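Local coordinates for TPR repeat-containing protein YrrB (Bacillus subtilis, PDB 2Q7F) that may act as a mediator in complex formation among RNA sulfuration components, RNA processing components and aminoacyl-tRNA synthetases, at residues Ile58-Phe63 with Leu77-Lys82; Thr92-Ala97 with Lys111-Lys116; Asp126-Leu131 with Leu145-Arg150. All blocks are in the same frame, centred on the assembly; numbering follows the deposited sequence.

In the fold
Reading from the N terminus, three helical hairpins follow one another, each closed by a contact between its two antiparallel helices. Interaction 1 joins helix 57-69 to helix 73-86, interaction 2 helix 91-103 to helix 107-120, and interaction 3 helix 125-137 to helix 141-154; their segments lie in TPR 2, TPR 3 and TPR 4. Each closes the helix-turn-helix loop between segments whose nearest ends are 14 residues apart; the contacts run in series, neither nested nor crossed. Neighbours do touch: Tyr-80 packs on Gly-96 and Ala-97, and Phe-114 on Met-130. Interactions 1 and 3, with centres about 25 Å apart, have no direct touch, so interaction 2 bridges them in the superhelical stack.

Interaction 1. Residues Ile58-Phe63 with Leu77-Lys82; sequences IPYINF and LAFYDK
Tyr-60 lays one ring face against the aliphatic stem of Lys-82, whose CG stands 3.7 Å from the centroid of the Tyr-60 ring and off toward the rim, a CH-pi contact. Both belong to TPR 2, a tetratricopeptide repeat in which two antiparallel helices pack together; here their local axes approach to 8.1 Å and run at 164°. The lysine reaches the ring because its CG is anti to the backbone N (chi1 -176°) and the chain then bends at chi2; beyond the ring, NZ forms a salt bridge with Glu-85. A hydrogen bond from Tyr-60 OH to Lys-54 O ties down the far end of the tyrosine.

Phe-79 is used twice. Its edge meets the edge of Tyr-60, with 3.7 Å between Phe-79 CD1 and Tyr-60 CD1, while its face receives the edge of Phe-63 in a T-shaped pair whose planes stand at 89° and whose centroids are 4.8 Å apart. Elsewhere in the interface, Tyr-80 starts out pointing away from the partner helix, yet its ring swings back so that Tyr-80 CE1 comes within 4.1 Å of Ile-61 CG2, and its hydroxyl hydrogen-bonds Asn-65. The tightest of these aromatic approaches lies in the T-shaped pair, where Phe-63 CD2 is 3.3 Å from Phe-79 CZ.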
loop_
_atom_site.group_PDB
_atom_site.type_symbol
_atom_site.label_atom_id
_atom_site.label_comp_id
_atom_site.label_asym_id
_atom_site.label_seq_id
_atom_site.Cartn_x
_atom_site.Cartn_y
_atom_site.Cartn_z
ATOM N N ILE A 58 4.994 -20.511 14.872
ATOM C CA ILE A 58 5.411 -19.203 15.418
ATOM C C ILE A 58 6.928 -18.953 15.420
ATOM O O ILE A 58 7.368 -17.905 14.950
ATOM C CB ILE A 58 4.819 -18.941 16.857
ATOM C CG1 ILE A 58 3.294 -19.165 16.900
ATOM C CG2 ILE A 58 5.215 -17.554 17.392
ATOM C CD1 ILE A 58 2.453 -18.077 16.244
ATOM N N PRO A 59 7.733 -19.894 15.956
ATOM C CA PRO A 59 9.177 -19.651 15.934
ATOM C C PRO A 59 9.780 -19.573 14.521
ATOM O O PRO A 59 10.701 -18.785 14.296
ATOM C CB PRO A 59 9.746 -20.838 16.710
ATOM C CG PRO A 59 8.721 -21.879 16.619
ATOM C CD PRO A 59 7.416 -21.171 16.617
ATOM N N TYR A 60 9.260 -20.370 13.584
ATOM C CA TYR A 60 9.661 -20.246 12.184
ATOM C C TYR A 60 9.287 -18.884 11.611
ATOM O O TYR A 60 10.047 -18.313 10.844
ATOM C CB TYR A 60 9.058 -21.342 11.317
ATOM C CG TYR A 60 9.530 -22.742 11.625
ATOM C CD1 TYR A 60 10.668 -23.275 11.012
ATOM C CD2 TYR A 60 8.819 -23.551 12.504
ATOM C CE1 TYR A 60 11.090 -24.585 11.282
ATOM C CE2 TYR A 60 9.227 -24.852 12.778
ATOM C CZ TYR A 60 10.357 -25.365 12.167
ATOM O OH TYR A 60 10.740 -26.657 12.459
ATOM N N ILE A 61 8.127 -18.362 11.993
ATOM C CA ILE A 61 7.701 -17.047 11.513
ATOM C C ILE A 61 8.619 -15.952 12.055
ATOM O O ILE A 61 9.080 -15.095 11.299
ATOM C CB ILE A 61 6.226 -16.723 11.865
ATOM C CG1 ILE A 61 5.290 -17.816 11.338
ATOM C CG2 ILE A 61 5.840 -15.364 11.299
ATOM C CD1 ILE A 61 3.865 -17.720 11.855
ATOM N N ASN A 62 8.893 -16.002 13.356
ATOM C CA ASN A 62 9.786 -15.039 13.986
ATOM C C ASN A 62 11.166 -15.023 13.364
ATOM O O ASN A 62 11.740 -13.946 13.160
ATOM C CB ASN A 62 9.914 -15.324 15.470
ATOM C CG ASN A 62 8.651 -15.041 16.229
ATOM O OD1 ASN A 62 8.452 -15.574 17.319
ATOM N ND2 ASN A 62 7.781 -14.206 15.668
ATOM N N PHE A 63 11.697 -16.208 13.061
ATOM C CA PHE A 63 13.015 -16.299 12.448
ATOM C C PHE A 63 12.998 -15.731 11.036
ATOM O O PHE A 63 13.951 -15.068 10.624
ATOM C CB PHE A 63 13.559 -17.729 12.462
ATOM C CG PHE A 63 15.028 -17.823 12.105
ATOM C CD1 PHE A 63 15.968 -16.999 12.722
ATOM C CD2 PHE A 63 15.470 -18.738 11.162
ATOM C CE1 PHE A 63 17.325 -17.086 12.392
ATOM C CE2 PHE A 63 16.828 -18.827 10.822
ATOM C CZ PHE A 63 17.751 -18.005 11.438
ATOM N N LEU A 77 11.684 -16.579 2.992
ATOM C CA LEU A 77 10.634 -17.285 2.252
ATOM C C LEU A 77 10.603 -18.770 2.529
ATOM O O LEU A 77 9.531 -19.369 2.547
ATOM C CB LEU A 77 10.757 -17.056 0.740
ATOM C CG LEU A 77 10.265 -15.692 0.234
ATOM C CD1 LEU A 77 10.658 -15.451 -1.224
ATOM C CD2 LEU A 77 8.752 -15.470 0.458
ATOM N N ALA A 78 11.772 -19.363 2.736
ATOM C CA ALA A 78 11.841 -20.776 3.064
ATOM C C ALA A 78 11.289 -21.030 4.463
ATOM O O ALA A 78 10.652 -22.045 4.702
ATOM C CB ALA A 78 13.238 -21.285 2.928
ATOM N N PHE A 79 11.503 -20.099 5.381
ATOM C CA PHE A 79 10.966 -20.261 6.731
ATOM C C PHE A 79 9.457 -20.015 6.815
ATOM O O PHE A 79 8.761 -20.760 7.498
ATOM C CB PHE A 79 11.740 -19.423 7.741
ATOM C CG PHE A 79 13.017 -20.067 8.193
ATOM C CD1 PHE A 79 13.014 -21.000 9.225
ATOM C CD2 PHE A 79 14.218 -19.767 7.573
ATOM C CE1 PHE A 79 14.181 -21.609 9.638
ATOM C CE2 PHE A 79 15.400 -20.374 7.987
ATOM C CZ PHE A 79 15.374 -21.299 9.031
ATOM N N TYR A 80 8.957 -18.990 6.105
ATOM C CA TYR A 80 7.506 -18.757 5.981
ATOM C C TYR A 80 6.852 -19.975 5.363
ATOM O O TYR A 80 5.773 -20.386 5.790
ATOM C CB TYR A 80 7.178 -17.527 5.130
ATOM C CG TYR A 80 7.570 -16.203 5.738
ATOM C CD1 TYR A 80 7.124 -15.829 7.030
ATOM C CD2 TYR A 80 8.377 -15.304 5.029
ATOM C CE1 TYR A 80 7.491 -14.600 7.591
ATOM C CE2 TYR A 80 8.748 -14.071 5.586
ATOM C CZ TYR A 80 8.301 -13.732 6.856
ATOM O OH TYR A 80 8.670 -12.517 7.392
ATOM N N ASP A 81 7.516 -20.556 4.367
ATOM C CA ASP A 81 7.033 -21.770 3.722
ATOM C C ASP A 81 6.812 -22.863 4.769
ATOM O O ASP A 81 5.746 -23.466 4.834
ATOM C CB ASP A 81 8.007 -22.238 2.638
ATOM C CG ASP A 81 7.459 -23.383 1.817
ATOM O OD1 ASP A 81 7.949 -24.519 1.979
ATOM O OD2 ASP A 81 6.530 -23.161 1.022
ATOM N N LYS A 82 7.819 -23.083 5.601
ATOM C CA LYS A 82 7.764 -24.077 6.662
ATOM C C LYS A 82 6.616 -23.829 7.649
ATOM O O LYS A 82 5.886 -24.751 8.010
ATOM C CB LYS A 82 9.117 -24.136 7.389
ATOM C CG LYS A 82 9.233 -25.229 8.473
ATOM C CD LYS A 82 8.883 -26.625 7.966
ATOM C CE LYS A 82 8.807 -27.585 9.140
ATOM N NZ LYS A 82 8.578 -28.986 8.704
#

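Interaction 2. Residues Thr92-Ala97 with Lys111-Lys116; sequences TAYYGA and KDMFEK
Segments 92-97 and 111-116 run antiparallel at 156°, their short axes 7.7 Å apart, and come so close at Tyr-94 and Met-113 that Met-113 CB sits 3.3 Å from Tyr-94 O. The Tyr-94 ring serves two partners. Over the centre of one face lies Lys-116 CB, 3.8 Å from the ring centroid, a CH-pi contact extended by Lys-116 CD, which lies near Tyr-94 CE1 before the chain leads its amine away. At the ring edge comes the sulfur of Met-113, a Met-aromatic contact with SD 4.0 Å from Tyr-94 CD1; bends at chi2 and chi3 fold the methionine, and its SD also touches Ala-97 CB. The far end of Tyr-94 is fixed by a hydrogen bond between its OH and Ser-88 O.

The aromatic pair of this contact, Tyr-95 with Phe-114, lies apart from that ring. Tyr-95 has its CB pointing away from the partner helix, yet with CG turned to the side opposite the backbone N (chi1 -175°) the ring brings CD1 within 3.6 Å of Phe-114 CE1. The planes stand at 48°, neither stacked nor edge-on. This packing of large side chains from two antiparallel helices, with one alanine among them, is that of a helix-turn-helix TPR unit, here TPR 3.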
loop_
_atom_site.group_PDB
_atom_site.type_symbol
_atom_site.label_atom_id
_atom_site.label_comp_id
_atom_site.label_asym_id
_atom_site.label_seq_id
_atom_site.Cartn_x
_atom_site.Cartn_y
_atom_site.Cartn_z
ATOM N N THR A 92 0.283 -14.293 9.691
ATOM C CA THR A 92 1.522 -13.515 9.732
ATOM C C THR A 92 2.583 -14.092 8.780
ATOM O O THR A 92 3.425 -13.368 8.275
ATOM C CB THR A 92 2.062 -13.410 11.173
ATOM O OG1 THR A 92 2.076 -14.711 11.773
ATOM C CG2 THR A 92 1.180 -12.483 12.026
ATOM N N ALA A 93 2.525 -15.393 8.518
ATOM C CA ALA A 93 3.407 -16.002 7.529
ATOM C C ALA A 93 3.049 -15.569 6.104
ATOM O O ALA A 93 3.944 -15.291 5.297
ATOM C CB ALA A 93 3.399 -17.507 7.655
ATOM N N TYR A 94 1.752 -15.486 5.798
ATOM C CA TYR A 94 1.307 -14.952 4.506
ATOM C C TYR A 94 1.707 -13.486 4.365
ATOM O O TYR A 94 2.184 -13.056 3.297
ATOM C CB TYR A 94 -0.204 -15.104 4.329
ATOM C CG TYR A 94 -0.649 -16.533 4.153
ATOM C CD1 TYR A 94 -0.091 -17.334 3.147
ATOM C CD2 TYR A 94 -1.641 -17.086 4.975
ATOM C CE1 TYR A 94 -0.494 -18.643 2.974
ATOM C CE2 TYR A 94 -2.053 -18.409 4.813
ATOM C CZ TYR A 94 -1.470 -19.182 3.809
ATOM O OH TYR A 94 -1.846 -20.498 3.628
ATOM N N TYR A 95 1.515 -12.730 5.447
ATOM C CA TYR A 95 1.870 -11.316 5.477
ATOM C C TYR A 95 3.381 -11.083 5.340
ATOM O O TYR A 95 3.816 -10.215 4.580
ATOM C CB TYR A 95 1.344 -10.666 6.748
ATOM C CG TYR A 95 1.574 -9.176 6.804
ATOM C CD1 TYR A 95 0.853 -8.310 5.982
ATOM C CD2 TYR A 95 2.525 -8.625 7.664
ATOM C CE1 TYR A 95 1.058 -6.937 6.030
ATOM C CE2 TYR A 95 2.744 -7.250 7.708
ATOM C CZ TYR A 95 2.001 -6.417 6.894
ATOM O OH TYR A 95 2.202 -5.056 6.924
ATOM N N GLY A 96 4.172 -11.856 6.081
ATOM C CA GLY A 96 5.617 -11.736 6.046
ATOM C C GLY A 96 6.143 -12.055 4.667
ATOM O O GLY A 96 6.951 -11.305 4.136
ATOM N N ALA A 97 5.676 -13.156 4.078
ATOM C CA ALA A 97 6.084 -13.538 2.722
ATOM C C ALA A 97 5.678 -12.486 1.699
ATOM O O ALA A 97 6.402 -12.248 0.736
ATOM C CB ALA A 97 5.501 -14.894 2.337
ATOM N N LYS A 111 -0.034 -9.879 -4.069
ATOM C CA LYS A 111 -1.493 -9.859 -3.975
ATOM C C LYS A 111 -1.997 -11.195 -3.440
ATOM O O LYS A 111 -2.837 -11.258 -2.542
ATOM C CB LYS A 111 -2.133 -9.578 -5.341
ATOM C CG LYS A 111 -3.650 -9.724 -5.327
ATOM C CD LYS A 111 -4.225 -10.024 -6.698
ATOM C CE LYS A 111 -5.671 -10.484 -6.578
ATOM N NZ LYS A 111 -6.373 -10.323 -7.873
ATOM N N ASP A 112 -1.469 -12.264 -4.012
ATOM C CA ASP A 112 -1.826 -13.605 -3.614
ATOM C C ASP A 112 -1.581 -13.783 -2.103
ATOM O O ASP A 112 -2.484 -14.199 -1.376
ATOM C CB ASP A 112 -1.035 -14.596 -4.471
ATOM C CG ASP A 112 -1.541 -16.009 -4.353
ATOM O OD1 ASP A 112 -1.233 -16.673 -3.336
ATOM O OD2 ASP A 112 -2.226 -16.473 -5.289
ATOM N N MET A 113 -0.385 -13.416 -1.630
ATOM C CA MET A 113 -0.026 -13.566 -0.215
ATOM C C MET A 113 -0.871 -12.707 0.710
ATOM O O MET A 113 -1.319 -13.182 1.771
ATOM C CB MET A 113 1.464 -13.266 0.039
ATOM C CG MET A 113 2.472 -14.341 -0.448
ATOM S SD MET A 113 2.248 -16.040 0.165
ATOM C CE MET A 113 1.373 -16.785 -1.220
ATOM N N PHE A 114 -1.085 -11.450 0.319
ATOM C CA PHE A 114 -1.867 -10.525 1.146
ATOM C C PHE A 114 -3.323 -10.933 1.249
ATOM O O PHE A 114 -3.922 -10.828 2.312
ATOM C CB PHE A 114 -1.747 -9.081 0.667
ATOM C CG PHE A 114 -0.421 -8.463 0.954
ATOM C CD1 PHE A 114 0.232 -8.704 2.166
ATOM C CD2 PHE A 114 0.185 -7.628 0.026
ATOM C CE1 PHE A 114 1.486 -8.132 2.445
ATOM C CE2 PHE A 114 1.432 -7.050 0.297
ATOM C CZ PHE A 114 2.079 -7.305 1.512
ATOM N N GLU A 115 -3.892 -11.397 0.145
ATOM C CA GLU A 115 -5.270 -11.842 0.162
ATOM C C GLU A 115 -5.416 -13.125 0.996
ATOM O O GLU A 115 -6.440 -13.328 1.652
ATOM C CB GLU A 115 -5.816 -11.990 -1.262
ATOM C CG GLU A 115 -7.283 -11.575 -1.378
ATOM C CD GLU A 115 -7.640 -10.953 -2.725
ATOM O OE1 GLU A 115 -7.043 -9.924 -3.102
ATOM O OE2 GLU A 115 -8.534 -11.490 -3.408
ATOM N N LYS A 116 -4.388 -13.972 0.996
ATOM C CA LYS A 116 -4.385 -15.163 1.853
ATOM C C LYS A 116 -4.279 -14.784 3.326
ATOM O O LYS A 116 -4.898 -15.425 4.185
ATOM C CB LYS A 116 -3.272 -16.139 1.471
ATOM C CG LYS A 116 -3.500 -16.899 0.165
ATOM C CD LYS A 116 -2.501 -18.025 0.040
ATOM C CE LYS A 116 -2.325 -18.504 -1.382
ATOM N NZ LYS A 116 -3.587 -19.020 -1.953
#

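Interaction 3. Residues Asp126-Leu131 with Leu145-Arg150; sequences DLFYML and LPYLQR
Leu-131 and Tyr-147 make the CH-pi part of this contact: CD2 of the leucine sits over the centre of the tyrosine ring, 3.7 Å from the centroid and only 4° off the normal. Leu-131 points toward the partner helix, and its extended first torsion (chi1 180°) lets the CD2 branch end over the ring.

Apolar packing centres on Phe-128. Its CD1 lies 3.9 Å from Tyr-147 CD1, the two side chains crossing at about a right angle. Along one face of the phenylalanine runs the stem of Arg-150, with CG 3.5 Å from Phe-128 CD2; the two side chains point the same way, but guanidinium and ring planes are 66° apart, so the charged group does not stack on the ring.

Side-chain carbons also press on backbone carbonyls in this hairpin of TPR 4. Phe-128 CB is 3.4 Å from Tyr-147 O, and in return Tyr-147 CB is 3.6 Å from Phe-128 O, where the short axes pass 7.9 Å apart. Were Tyr-147 an alanine, Leu-131 CD2 would probably lose the ring face it rests on and Phe-128 CD1 its neighbour.

The contacts across the two segments are thus of hydrocarbon and ring atoms and CB-to-carbonyl packing: the arginine contributes its stem, its charge being paired through NH1 with Glu-153, about one turn further along the same helix.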
loop_
_atom_site.group_PDB
_atom_site.type_symbol
_atom_site.label_atom_id
_atom_site.label_comp_id
_atom_site.label_asym_id
_atom_site.label_seq_id
_atom_site.Cartn_x
_atom_site.Cartn_y
_atom_site.Cartn_z
ATOM N N ASP A 126 -2.497 -1.714 8.038
ATOM C CA ASP A 126 -1.322 -2.005 7.233
ATOM C C ASP A 126 -1.615 -3.002 6.116
ATOM O O ASP A 126 -1.176 -2.802 4.971
ATOM C CB ASP A 126 -0.195 -2.530 8.124
ATOM C CG ASP A 126 0.369 -1.460 9.032
ATOM O OD1 ASP A 126 1.218 -1.797 9.884
ATOM O OD2 ASP A 126 -0.031 -0.281 8.898
ATOM N N LEU A 127 -2.359 -4.059 6.453
ATOM C CA LEU A 127 -2.685 -5.090 5.488
ATOM C C LEU A 127 -3.582 -4.565 4.386
ATOM O O LEU A 127 -3.331 -4.832 3.209
ATOM C CB LEU A 127 -3.334 -6.309 6.145
ATOM C CG LEU A 127 -3.880 -7.358 5.154
ATOM C CD1 LEU A 127 -2.768 -8.069 4.330
ATOM C CD2 LEU A 127 -4.771 -8.373 5.854
ATOM N N PHE A 128 -4.631 -3.835 4.763
ATOM C CA PHE A 128 -5.532 -3.275 3.769
ATOM C C PHE A 128 -4.780 -2.315 2.851
ATOM O O PHE A 128 -5.075 -2.220 1.651
ATOM C CB PHE A 128 -6.730 -2.587 4.425
ATOM C CG PHE A 128 -7.679 -3.536 5.110
ATOM C CD1 PHE A 128 -8.068 -4.725 4.496
ATOM C CD2 PHE A 128 -8.204 -3.233 6.370
ATOM C CE1 PHE A 128 -8.945 -5.610 5.134
ATOM C CE2 PHE A 128 -9.090 -4.108 7.015
ATOM C CZ PHE A 128 -9.460 -5.296 6.392
ATOM N N TYR A 129 -3.785 -1.639 3.420
ATOM C CA TYR A 129 -2.947 -0.711 2.675
ATOM C C TYR A 129 -2.071 -1.437 1.659
ATOM O O TYR A 129 -2.088 -1.109 0.472
ATOM C CB TYR A 129 -2.076 0.130 3.618
ATOM C CG TYR A 129 -1.096 1.013 2.877
ATOM C CD1 TYR A 129 -1.527 2.185 2.247
ATOM C CD2 TYR A 129 0.261 0.670 2.790
ATOM C CE1 TYR A 129 -0.640 2.994 1.553
ATOM C CE2 TYR A 129 1.156 1.477 2.109
ATOM C CZ TYR A 129 0.697 2.639 1.489
ATOM O OH TYR A 129 1.574 3.448 0.799
ATOM N N MET A 130 -1.302 -2.413 2.130
ATOM C CA MET A 130 -0.388 -3.144 1.259
ATOM C C MET A 130 -1.165 -3.823 0.137
ATOM O O MET A 130 -0.738 -3.817 -1.025
ATOM C CB MET A 130 0.425 -4.164 2.057
ATOM C CG MET A 130 1.383 -3.555 3.086
ATOM S SD MET A 130 2.606 -2.417 2.395
ATOM C CE MET A 130 3.662 -3.562 1.498
ATOM N N LEU A 131 -2.319 -4.384 0.484
ATOM C CA LEU A 131 -3.173 -5.029 -0.501
ATOM C C LEU A 131 -3.733 -3.995 -1.476
ATOM O O LEU A 131 -3.598 -4.154 -2.682
ATOM C CB LEU A 131 -4.292 -5.846 0.160
ATOM C CG LEU A 131 -5.280 -6.581 -0.750
ATOM C CD1 LEU A 131 -4.579 -7.482 -1.796
ATOM C CD2 LEU A 131 -6.262 -7.385 0.108
ATOM N N LEU A 145 -10.028 -0.473 -4.327
ATOM C CA LEU A 145 -10.916 0.548 -3.786
ATOM C C LEU A 145 -11.487 0.237 -2.394
ATOM O O LEU A 145 -11.329 1.054 -1.487
ATOM C CB LEU A 145 -12.021 0.847 -4.800
ATOM C CG LEU A 145 -12.636 2.240 -4.852
ATOM C CD1 LEU A 145 -11.639 3.294 -5.292
ATOM C CD2 LEU A 145 -13.815 2.214 -5.806
ATOM N N PRO A 146 -12.149 -0.928 -2.216
ATOM C CA PRO A 146 -12.721 -1.245 -0.901
ATOM C C PRO A 146 -11.702 -1.384 0.236
ATOM O O PRO A 146 -12.024 -1.056 1.388
ATOM C CB PRO A 146 -13.449 -2.572 -1.140
ATOM C CG PRO A 146 -12.814 -3.149 -2.343
ATOM C CD PRO A 146 -12.451 -1.983 -3.200
ATOM N N TYR A 147 -10.500 -1.870 -0.081
ATOM C CA TYR A 147 -9.454 -2.064 0.929
ATOM C C TYR A 147 -8.766 -0.747 1.244
ATOM O O TYR A 147 -8.445 -0.484 2.396
ATOM C CB TYR A 147 -8.415 -3.104 0.479
ATOM C CG TYR A 147 -9.004 -4.423 0.039
ATOM C CD1 TYR A 147 -9.643 -5.274 0.952
ATOM C CD2 TYR A 147 -8.914 -4.829 -1.292
ATOM C CE1 TYR A 147 -10.189 -6.490 0.539
ATOM C CE2 TYR A 147 -9.446 -6.042 -1.712
ATOM C CZ TYR A 147 -10.086 -6.871 -0.791
ATOM O OH TYR A 147 -10.625 -8.070 -1.220
ATOM N N LEU A 148 -8.526 0.069 0.217
ATOM C CA LEU A 148 -7.986 1.411 0.415
ATOM C C LEU A 148 -8.946 2.286 1.206
ATOM O O LEU A 148 -8.512 3.074 2.050
ATOM C CB LEU A 148 -7.656 2.086 -0.912
ATOM C CG LEU A 148 -6.335 1.680 -1.553
ATOM C CD1 LEU A 148 -6.158 2.421 -2.870
ATOM C CD2 LEU A 148 -5.156 1.928 -0.616
ATOM N N GLN A 149 -10.241 2.146 0.922
ATOM C CA GLN A 149 -11.280 2.856 1.663
ATOM C C GLN A 149 -11.164 2.514 3.135
ATOM O O GLN A 149 -11.261 3.385 4.003
ATOM C CB GLN A 149 -12.684 2.484 1.155
ATOM C CG GLN A 149 -13.810 3.282 1.823
ATOM C CD GLN A 149 -15.192 2.950 1.280
ATOM O OE1 GLN A 149 -15.695 1.834 1.456
ATOM N NE2 GLN A 149 -15.820 3.925 0.627
ATOM N N ARG A 150 -10.941 1.231 3.393
ATOM C CA ARG A 150 -10.902 0.710 4.737
ATOM C C ARG A 150 -9.689 1.223 5.505
ATOM O O ARG A 150 -9.826 1.649 6.648
ATOM C CB ARG A 150 -10.943 -0.814 4.705
ATOM C CG ARG A 150 -11.242 -1.464 6.042
ATOM C CD ARG A 150 -12.460 -0.871 6.730
ATOM N NE ARG A 150 -12.490 -1.315 8.111
ATOM C CZ ARG A 150 -13.191 -0.738 9.080
ATOM N NH1 ARG A 150 -13.939 0.330 8.832
ATOM N NH2 ARG A 150 -13.133 -1.240 10.305
#